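Local coordinates for protein disulfide isomerase (Pseudomonas aeruginosa, PDB 4N30), which probably introduces or rearranges disulfide bonds in substrate proteins, as a thioredoxin-fold oxidoreductase of the DsbA subfamily, at residues A[58-63]-A[70-75]; A[102-107]-A[156-161]; A[110-115]-A[147-152]. One frame throughout, in Å; residues are numbered along the deposited sequence. Where two conformers were deposited one is given.

Contact 1 (A[58-63]-A[70-75]); sequences INEYAD and KVYTPR
The ring of Tyr72 meets the carboxylate of Glu60 at its edge: Glu60 OE2 lies close to the ring plane, 4.2 Å from Tyr72 CD2. The far end of the tyrosine is held by the backbone oxygen of Ala203, and its ring also packs on Leu186 of strand 185-190 and on Pro184. Thr73 OG1 approaches Glu60 OE2 to 2.7 Å, but Cys69 O, one turn back, is also within reach of this hydroxyl, and which oxygen takes its proton stays open. Glu60 gets there with CG anti to its backbone N (chi1 175°) and an extended chain, which carries the carboxylate from strand 56-62 to the inner side of helix 67-81. Thr73 suits its place because a short branched side chain offers a hydroxyl and a methyl together: OG1 stands beside the backbone N (chi1 -63°), while Thr73 CG2 rests 3.7 Å from Glu60 OE1. That second carboxylate oxygen is buried and has no partner in the model. Here the first strand of a beta-alpha-beta unit meets its helix, and the layer between them, with Leu76 and Leu88 alongside, is largely apolar. A buried acid beneath the helix at whose start Cys66 and Cys69 lie, probably the redox CxxC pair, recalls thioredoxin and DsbA; the hydroxyl lies between one carboxylate oxygen and the backbone of that probable motif, and may link the two.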
loop_
_atom_site.group_PDB
_atom_site.type_symbol
_atom_site.label_atom_id
_atom_site.label_comp_id
_atom_site.label_asym_id
_atom_site.label_seq_id
_atom_site.Cartn_x
_atom_site.Cartn_y
_atom_site.Cartn_z
ATOM N N ILE A 58 3.571 8.972 -3.577
ATOM C CA ILE A 58 3.704 7.689 -4.313
ATOM C C ILE A 58 2.582 6.761 -3.883
ATOM O O ILE A 58 2.568 6.362 -2.665
ATOM C CB ILE A 58 5.027 7.015 -4.041
ATOM C CG1 ILE A 58 6.233 7.886 -4.492
ATOM C CG2 ILE A 58 5.075 5.635 -4.699
ATOM C CD1 ILE A 58 7.623 7.405 -4.064
ATOM N N ASN A 59 1.579 6.523 -4.722
ATOM C CA ASN A 59 0.552 5.514 -4.487
ATOM C C ASN A 59 1.048 4.174 -4.940
ATOM O O ASN A 59 1.356 4.028 -6.139
ATOM C CB ASN A 59 -0.742 5.863 -5.256
ATOM C CG ASN A 59 -1.370 7.106 -4.724
ATOM O OD1 ASN A 59 -2.123 7.058 -3.749
ATOM N ND2 ASN A 59 -1.042 8.248 -5.339
ATOM N N GLU A 60 1.272 3.267 -4.002
ATOM C CA GLU A 60 1.873 1.960 -4.335
ATOM C C GLU A 60 0.756 0.923 -4.358
ATOM O O GLU A 60 0.225 0.561 -3.297
ATOM C CB GLU A 60 2.953 1.569 -3.268
ATOM C CG GLU A 60 3.520 0.174 -3.507
ATOM C CD GLU A 60 4.305 -0.403 -2.359
ATOM O OE1 GLU A 60 4.410 0.151 -1.325
ATOM O OE2 GLU A 60 4.750 -1.578 -2.579
ATOM N N TYR A 61 0.323 0.528 -5.527
ATOM C CA TYR A 61 -0.659 -0.529 -5.684
ATOM C C TYR A 61 0.030 -1.845 -5.464
ATOM O O TYR A 61 0.966 -2.229 -6.206
ATOM C CB TYR A 61 -1.307 -0.494 -7.084
ATOM C CG TYR A 61 -2.255 0.673 -7.209
ATOM C CD1 TYR A 61 -3.619 0.494 -6.999
ATOM C CD2 TYR A 61 -1.788 1.967 -7.538
ATOM C CE1 TYR A 61 -4.520 1.562 -7.043
ATOM C CE2 TYR A 61 -2.691 3.059 -7.595
ATOM C CZ TYR A 61 -4.024 2.784 -7.391
ATOM O OH TYR A 61 -4.935 3.852 -7.389
ATOM N N ALA A 62 -0.402 -2.588 -4.458
ATOM C CA ALA A 62 0.377 -3.713 -3.948
ATOM C C ALA A 62 -0.467 -4.823 -3.365
ATOM O O ALA A 62 -1.662 -4.658 -3.049
ATOM C CB ALA A 62 1.374 -3.224 -2.906
ATOM N N ASP A 63 0.169 -5.991 -3.304
ATOM C CA ASP A 63 -0.496 -7.289 -2.965
ATOM C C ASP A 63 0.446 -7.984 -1.963
ATOM O O ASP A 63 1.667 -8.071 -2.188
ATOM C CB ASP A 63 -0.567 -8.048 -4.324
ATOM C CG ASP A 63 -0.882 -9.530 -4.206
ATOM O OD1 ASP A 63 -0.861 -10.138 -3.157
ATOM O OD2 ASP A 63 -1.193 -10.092 -5.331
ATOM N N LYS A 70 6.900 -7.694 -1.707
ATOM C CA LYS A 70 7.601 -7.962 -0.510
ATOM C C LYS A 70 9.034 -7.371 -0.452
ATOM O O LYS A 70 9.427 -6.784 0.537
ATOM C CB LYS A 70 7.629 -9.520 -0.293
ATOM C CG LYS A 70 8.457 -9.914 0.946
ATOM C CD LYS A 70 8.369 -11.397 1.245
ATOM C CE LYS A 70 9.153 -11.693 2.469
ATOM N NZ LYS A 70 9.022 -13.071 3.069
ATOM N N VAL A 71 9.777 -7.486 -1.534
ATOM C CA VAL A 71 11.137 -6.912 -1.449
ATOM C C VAL A 71 11.112 -5.392 -1.693
ATOM O O VAL A 71 11.948 -4.654 -1.233
ATOM C CB VAL A 71 12.108 -7.648 -2.391
ATOM C CG1 VAL A 71 11.618 -7.545 -3.826
ATOM C CG2 VAL A 71 13.534 -7.126 -2.287
ATOM N N TYR A 72 10.146 -4.911 -2.458
ATOM C CA TYR A 72 10.188 -3.498 -2.842
ATOM C C TYR A 72 9.643 -2.609 -1.781
ATOM O O TYR A 72 10.176 -1.463 -1.609
ATOM C CB TYR A 72 9.308 -3.312 -4.139
ATOM C CG TYR A 72 9.399 -1.958 -4.718
ATOM C CD1 TYR A 72 10.651 -1.464 -5.225
ATOM C CD2 TYR A 72 8.294 -1.169 -4.833
ATOM C CE1 TYR A 72 10.728 -0.188 -5.766
ATOM C CE2 TYR A 72 8.378 0.094 -5.449
ATOM C CZ TYR A 72 9.612 0.544 -5.908
ATOM O OH TYR A 72 9.610 1.841 -6.457
ATOM N N THR A 73 8.613 -3.041 -1.025
ATOM C CA THR A 73 7.969 -2.083 -0.137
ATOM C C THR A 73 8.959 -1.499 0.950
ATOM O O THR A 73 8.972 -0.301 1.134
ATOM C CB THR A 73 6.743 -2.735 0.490
ATOM O OG1 THR A 73 5.782 -3.083 -0.538
ATOM C CG2 THR A 73 6.001 -1.778 1.411
ATOM N N PRO A 74 9.760 -2.318 1.640
ATOM C CA PRO A 74 10.680 -1.744 2.617
ATOM C C PRO A 74 11.689 -0.799 1.980
ATOM O O PRO A 74 12.113 0.227 2.576
ATOM C CB PRO A 74 11.339 -2.948 3.264
ATOM C CG PRO A 74 10.877 -4.176 2.548
ATOM C CD PRO A 74 9.776 -3.811 1.613
ATOM N N ARG A 75 12.088 -1.073 0.745
ATOM C CA ARG A 75 13.125 -0.266 0.059
ATOM C C ARG A 75 12.462 1.072 -0.304
ATOM O O ARG A 75 13.084 2.152 -0.126
ATOM C CB ARG A 75 13.653 -0.936 -1.203
ATOM C CG ARG A 75 14.313 -2.263 -0.926
ATOM C CD ARG A 75 14.792 -2.882 -2.196
ATOM N NE ARG A 75 15.517 -4.077 -1.888
ATOM C CZ ARG A 75 16.092 -4.817 -2.819
ATOM N NH1 ARG A 75 16.051 -4.438 -4.110
ATOM N NH2 ARG A 75 16.715 -5.915 -2.448
#

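Contact 2 (A[102-107]-A[156-161]); sequences ARHQAR and KCAKDN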
loop_
_atom_site.group_PDB
_atom_site.type_symbol
_atom_site.label_atom_id
_atom_site.label_comp_id
_atom_site.label_asym_id
_atom_site.label_seq_id
_atom_site.Cartn_x
_atom_site.Cartn_y
_atom_site.Cartn_z
ATOM N N ALA A 102 -4.484 -13.220 -0.445
ATOM C CA ALA A 102 -4.162 -11.807 -0.640
ATOM C C ALA A 102 -5.322 -10.915 -0.206
ATOM O O ALA A 102 -5.148 -9.810 0.310
ATOM C CB ALA A 102 -3.726 -11.571 -2.086
ATOM N N ARG A 103 -6.561 -11.384 -0.486
ATOM C CA ARG A 103 -7.762 -10.579 -0.052
ATOM C C ARG A 103 -7.882 -10.548 1.486
ATOM O O ARG A 103 -8.138 -9.480 2.057
ATOM C CB ARG A 103 -9.032 -11.180 -0.677
ATOM C CG ARG A 103 -8.965 -11.198 -2.189
ATOM C CD ARG A 103 -10.259 -11.599 -2.847
ATOM N NE ARG A 103 -10.693 -12.953 -2.501
ATOM C CZ ARG A 103 -10.570 -14.029 -3.288
ATOM N NH1 ARG A 103 -9.951 -14.005 -4.491
ATOM N NH2 ARG A 103 -11.116 -15.171 -2.843
ATOM N N HIS A 104 -7.742 -11.719 2.116
ATOM C CA HIS A 104 -7.871 -11.764 3.582
ATOM C C HIS A 104 -6.761 -10.906 4.187
ATOM O O HIS A 104 -7.037 -10.206 5.182
ATOM C CB HIS A 104 -7.563 -13.251 3.935
ATOM C CG HIS A 104 -7.473 -13.510 5.410
ATOM N ND1 HIS A 104 -8.492 -13.159 6.287
ATOM C CD2 HIS A 104 -6.443 -14.032 6.107
ATOM C CE1 HIS A 104 -8.083 -13.535 7.523
ATOM N NE2 HIS A 104 -6.830 -14.053 7.430
ATOM N N GLN A 105 -5.538 -10.914 3.628
ATOM C CA GLN A 105 -4.454 -10.129 4.195
ATOM C C GLN A 105 -4.693 -8.639 3.998
ATOM O O GLN A 105 -4.347 -7.840 4.928
ATOM C CB GLN A 105 -3.146 -10.610 3.595
ATOM C CG GLN A 105 -2.824 -12.000 4.180
ATOM C CD GLN A 105 -1.845 -12.790 3.298
ATOM O OE1 GLN A 105 -1.034 -12.201 2.496
ATOM N NE2 GLN A 105 -1.872 -14.066 3.427
ATOM N N ALA A 106 -5.311 -8.201 2.884
ATOM C CA ALA A 106 -5.679 -6.825 2.725
ATOM C C ALA A 106 -6.652 -6.398 3.861
ATOM O O ALA A 106 -6.561 -5.304 4.405
ATOM C CB ALA A 106 -6.277 -6.610 1.325
ATOM N N ARG A 107 -7.599 -7.269 4.139
ATOM C CA ARG A 107 -8.546 -6.939 5.209
ATOM C C ARG A 107 -7.867 -6.897 6.545
ATOM O O ARG A 107 -8.220 -6.003 7.378
ATOM C CB ARG A 107 -9.683 -7.951 5.185
ATOM C CG ARG A 107 -10.606 -7.953 3.956
ATOM C CD ARG A 107 -11.698 -9.003 3.962
ATOM N NE ARG A 107 -12.160 -9.295 2.649
ATOM C CZ ARG A 107 -11.907 -10.438 1.966
ATOM N NH1 ARG A 107 -11.401 -11.513 2.557
ATOM N NH2 ARG A 107 -12.449 -10.511 0.762
ATOM N N LYS A 156 -12.221 -10.855 13.649
ATOM C CA LYS A 156 -13.595 -10.553 13.416
ATOM C C LYS A 156 -13.782 -9.449 12.408
ATOM O O LYS A 156 -14.700 -9.470 11.605
ATOM C CB LYS A 156 -14.299 -10.256 14.768
ATOM C CG LYS A 156 -15.775 -10.066 14.541
ATOM C CD LYS A 156 -16.549 -9.689 15.811
ATOM C CE LYS A 156 -16.422 -10.745 16.863
ATOM N NZ LYS A 156 -17.395 -10.496 18.006
ATOM N N CYS A 157 -12.987 -8.389 12.585
ATOM C CA CYS A 157 -13.083 -7.290 11.657
ATOM C C CYS A 157 -12.778 -7.742 10.181
ATOM O O CYS A 157 -13.512 -7.344 9.280
ATOM C CB CYS A 157 -12.080 -6.226 12.137
ATOM S SG CYS A 157 -11.834 -4.834 10.932
ATOM N N ALA A 158 -11.783 -8.620 10.041
ATOM C CA ALA A 158 -11.508 -9.078 8.642
ATOM C C ALA A 158 -12.675 -9.868 8.124
ATOM O O ALA A 158 -13.000 -9.735 6.918
ATOM C CB ALA A 158 -10.242 -9.868 8.604
ATOM N N LYS A 159 -13.355 -10.646 8.961
ATOM C CA LYS A 159 -14.525 -11.377 8.543
ATOM C C LYS A 159 -15.754 -10.524 8.254
ATOM O O LYS A 159 -16.553 -10.803 7.331
ATOM C CB LYS A 159 -14.806 -12.479 9.617
ATOM C CG LYS A 159 -15.970 -13.436 9.299
ATOM C CD LYS A 159 -16.082 -14.571 10.333
ATOM C CE LYS A 159 -16.650 -14.169 11.680
ATOM N NZ LYS A 159 -18.071 -13.714 11.657
ATOM N N ASP A 160 -16.006 -9.505 9.082
ATOM C CA ASP A 160 -17.320 -8.889 9.141
ATOM C C ASP A 160 -17.385 -7.469 8.624
ATOM O O ASP A 160 -18.438 -7.025 8.238
ATOM C CB ASP A 160 -17.901 -8.843 10.585
ATOM C CG ASP A 160 -18.237 -10.165 11.158
ATOM O OD1 ASP A 160 -18.247 -11.183 10.418
ATOM O OD2 ASP A 160 -18.486 -10.211 12.384
ATOM N N ASN A 161 -16.288 -6.710 8.688
ATOM C CA ASN A 161 -16.434 -5.253 8.461
ATOM C C ASN A 161 -16.520 -4.999 6.965
ATOM O O ASN A 161 -15.564 -5.193 6.188
ATOM C CB ASN A 161 -15.183 -4.613 9.079
ATOM C CG ASN A 161 -15.244 -3.121 9.014
ATOM O OD1 ASN A 161 -15.612 -2.540 7.963
ATOM N ND2 ASN A 161 -14.886 -2.426 10.133
#
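Beside the packing of Arg107 on Ala158, the shortest side-chain polar bond is a salt bridge: Lys159 NZ meets Asp160 OD1 at 2.8 Å on the syn side, 16° out of the carboxylate plane. This pair belongs to the exposed side of helix 151-160; the face turned to helix 99-131 is Ala158. A methyl suits that position because the backbones come within 5.0 Å of each other, measured from Arg107 CA to Ala158 CA. Arg107 CB and Ala158 CB then meet at 4.0 Å. With CG beside the backbone N (chi1 -66°) and the chain extended to NE, Arg107 runs alongside the turn and brings its CD to 3.3 Å from Ala158 O. Its guanidinium continues past, Arg103 O lying above one face toward the rim, and its ion pairs with Glu100 and Asp165 are long and weak. From the preceding turn, His104 sets its ring obliquely against Ala158 CB, while its NE2 hydrogen-bonds to Gly142 O. With no hydrogen bond between the segments, the helices are held here by van der Waals packing, partly methylene against a carbonyl oxygen, the arginine's charged end being carried past it toward Glu100 and Asp165, next to the covalent tie between Cys157 and Cys111.

Contact 3 (A[110-115]-A[147-152]); sequences ECAGIQ and PELDQA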
loop_
_atom_site.group_PDB
_atom_site.type_symbol
_atom_site.label_atom_id
_atom_site.label_comp_id
_atom_site.label_asym_id
_atom_site.label_seq_id
_atom_site.Cartn_x
_atom_site.Cartn_y
_atom_site.Cartn_z
ATOM N N GLU A 110 -6.203 -3.407 6.938
ATOM C CA GLU A 110 -7.191 -2.325 7.197
ATOM C C GLU A 110 -7.668 -2.439 8.648
ATOM O O GLU A 110 -7.816 -1.388 9.339
ATOM C CB GLU A 110 -8.370 -2.421 6.245
ATOM C CG GLU A 110 -8.044 -2.146 4.765
ATOM C CD GLU A 110 -7.583 -0.688 4.583
ATOM O OE1 GLU A 110 -8.092 0.207 5.293
ATOM O OE2 GLU A 110 -6.547 -0.431 3.954
ATOM N N CYS A 111 -7.949 -3.667 9.095
ATOM C CA CYS A 111 -8.453 -3.834 10.475
ATOM C C CYS A 111 -7.401 -3.460 11.447
ATOM O O CYS A 111 -7.752 -2.975 12.579
ATOM C CB CYS A 111 -8.963 -5.286 10.551
ATOM S SG CYS A 111 -10.470 -5.537 9.651
ATOM N N ALA A 112 -6.107 -3.637 11.171
ATOM C CA ALA A 112 -5.036 -3.159 12.006
ATOM C C ALA A 112 -5.016 -1.673 12.070
ATOM O O ALA A 112 -4.783 -1.087 13.239
ATOM C CB ALA A 112 -3.691 -3.710 11.517
ATOM N N GLY A 113 -5.233 -1.011 10.974
ATOM C CA GLY A 113 -5.355 0.438 10.952
ATOM C C GLY A 113 -6.454 0.944 11.880
ATOM O O GLY A 113 -6.318 1.999 12.503
ATOM N N ILE A 114 -7.597 0.271 11.885
ATOM C CA ILE A 114 -8.691 0.613 12.842
ATOM C C ILE A 114 -8.159 0.524 14.232
ATOM O O ILE A 114 -8.528 1.451 15.063
ATOM C CB ILE A 114 -9.922 -0.255 12.573
ATOM C CG1 ILE A 114 -10.604 0.142 11.304
ATOM C CG2 ILE A 114 -10.881 -0.249 13.840
ATOM C CD1 ILE A 114 -11.820 -0.707 11.007
ATOM N N GLN A 115 -7.462 -0.517 14.601
ATOM C CA GLN A 115 -6.997 -0.663 15.993
ATOM C C GLN A 115 -5.885 0.256 16.345
ATOM O O GLN A 115 -5.768 0.721 17.538
ATOM C CB GLN A 115 -6.366 -2.072 16.229
ATOM C CG GLN A 115 -7.488 -3.075 16.269
ATOM C CD GLN A 115 -7.046 -4.451 16.786
ATOM O OE1 GLN A 115 -7.666 -5.485 16.335
ATOM N NE2 GLN A 115 -6.125 -4.542 17.688
ATOM N N PRO A 147 1.094 -9.914 18.443
ATOM C CA PRO A 147 0.459 -9.881 19.801
ATOM C C PRO A 147 0.249 -8.516 20.393
ATOM O O PRO A 147 -0.471 -8.434 21.390
ATOM C CB PRO A 147 1.380 -10.769 20.676
ATOM C CG PRO A 147 2.712 -10.611 20.015
ATOM C CD PRO A 147 2.496 -10.412 18.513
ATOM N N GLU A 148 0.814 -7.495 19.796
ATOM C CA GLU A 148 0.484 -6.115 20.261
ATOM C C GLU A 148 -0.932 -5.697 19.853
ATOM O O GLU A 148 -1.492 -4.742 20.463
ATOM C CB GLU A 148 1.491 -5.140 19.690
ATOM C CG GLU A 148 2.905 -5.363 20.288
ATOM C CD GLU A 148 3.631 -6.545 19.645
ATOM O OE1 GLU A 148 3.245 -6.955 18.524
ATOM O OE2 GLU A 148 4.592 -7.056 20.268
ATOM N N LEU A 149 -1.548 -6.400 18.897
ATOM C CA LEU A 149 -2.926 -6.161 18.542
ATOM C C LEU A 149 -3.804 -7.149 19.244
ATOM O O LEU A 149 -3.337 -8.180 19.725
ATOM C CB LEU A 149 -3.121 -6.261 17.020
ATOM C CG LEU A 149 -2.450 -5.124 16.201
ATOM C CD1 LEU A 149 -3.154 -4.983 14.857
ATOM C CD2 LEU A 149 -2.543 -3.759 16.884
ATOM N N ASP A 150 -5.107 -6.827 19.217
ATOM C CA ASP A 150 -6.129 -7.749 19.754
ATOM C C ASP A 150 -6.474 -8.694 18.612
ATOM O O ASP A 150 -7.174 -8.333 17.644
ATOM C CB ASP A 150 -7.272 -6.868 20.223
ATOM C CG ASP A 150 -8.435 -7.657 20.720
ATOM O OD1 ASP A 150 -9.311 -6.971 21.336
ATOM O OD2 ASP A 150 -8.574 -8.871 20.515
ATOM N N GLN A 151 -5.955 -9.929 18.736
ATOM C CA GLN A 151 -6.059 -10.835 17.566
ATOM C C GLN A 151 -7.476 -11.292 17.265
ATOM O O GLN A 151 -7.889 -11.320 16.131
ATOM C CB GLN A 151 -5.202 -12.100 17.781
ATOM C CG GLN A 151 -3.822 -11.935 18.375
ATOM C CD GLN A 151 -2.787 -11.776 17.309
ATOM O OE1 GLN A 151 -3.076 -11.190 16.256
ATOM N NE2 GLN A 151 -1.576 -12.333 17.538
ATOM N N ALA A 152 -8.254 -11.666 18.299
ATOM C CA ALA A 152 -9.584 -12.086 18.012
ATOM C C ALA A 152 -10.425 -10.956 17.393
ATOM O O ALA A 152 -11.232 -11.195 16.494
ATOM C CB ALA A 152 -10.324 -12.623 19.259
#
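Gln115 reaches the loop before helix 151-160 because its CG lies beside the backbone N (chi1 -73°) and the chain then runs extended (chi2 -168°), bringing the amide up to Leu149 and Asp150. Leu149 has the same kind of first torsion (chi1 -69°), which sends its branched end back toward helix 99-131. There Leu149 CD1 touches Ala112 CB at 3.6 Å and Ala112 CA at 3.9 Å. The small alanine, one turn before Gln115, lets a leucine methyl settle directly against the helix surface. The glutamine and leucine side chains cross obliquely, the amide end of Gln115 lying beside Leu149 CB. Gln115 CD is 3.9 Å from Asp150 N and 4.0 Å from Asp150 O, so the amide group lies within reach of both. Its oxygen and nitrogen are probably interchanged in the model; turned back, the group may hydrogen-bond to both, a role that suits a side chain carrying an acceptor and a donor together. Asp150 itself is the N-cap of helix 151-160, its OD2 accepting from Arg153 N. Leu154 of that helix packs on Leu149, and also touches Gln115. The contact thus packs the start of helix 151-160 on the long helix through leucine on alanine, and may add amide-to-backbone hydrogen bonds at the capping residue.

In the fold
Contacts 2 and 3 both use helix 99-131, at different levels, with centres 11 Å apart. The Cys111–Cys157 disulfide binds them directly, Cys111 SG and Cys157 SG being 2.0 Å apart, and Ile114 CD1 packs 3.6 Å from Asn161 ND2. Together with the disulfide they join helix 99-131 to helix 151-160 and the loop before it. Contact 1 lies in the thioredoxin core, under the probable redox cysteines, with its centre about 20 Å from that of contact 2 and about 21 Å from that of contact 3. It still touches contact 2, where Asp63 OD1 is 3.4 Å from Ala102 CB; contact 3 comes no closer to it than about 10 Å between nearest atoms.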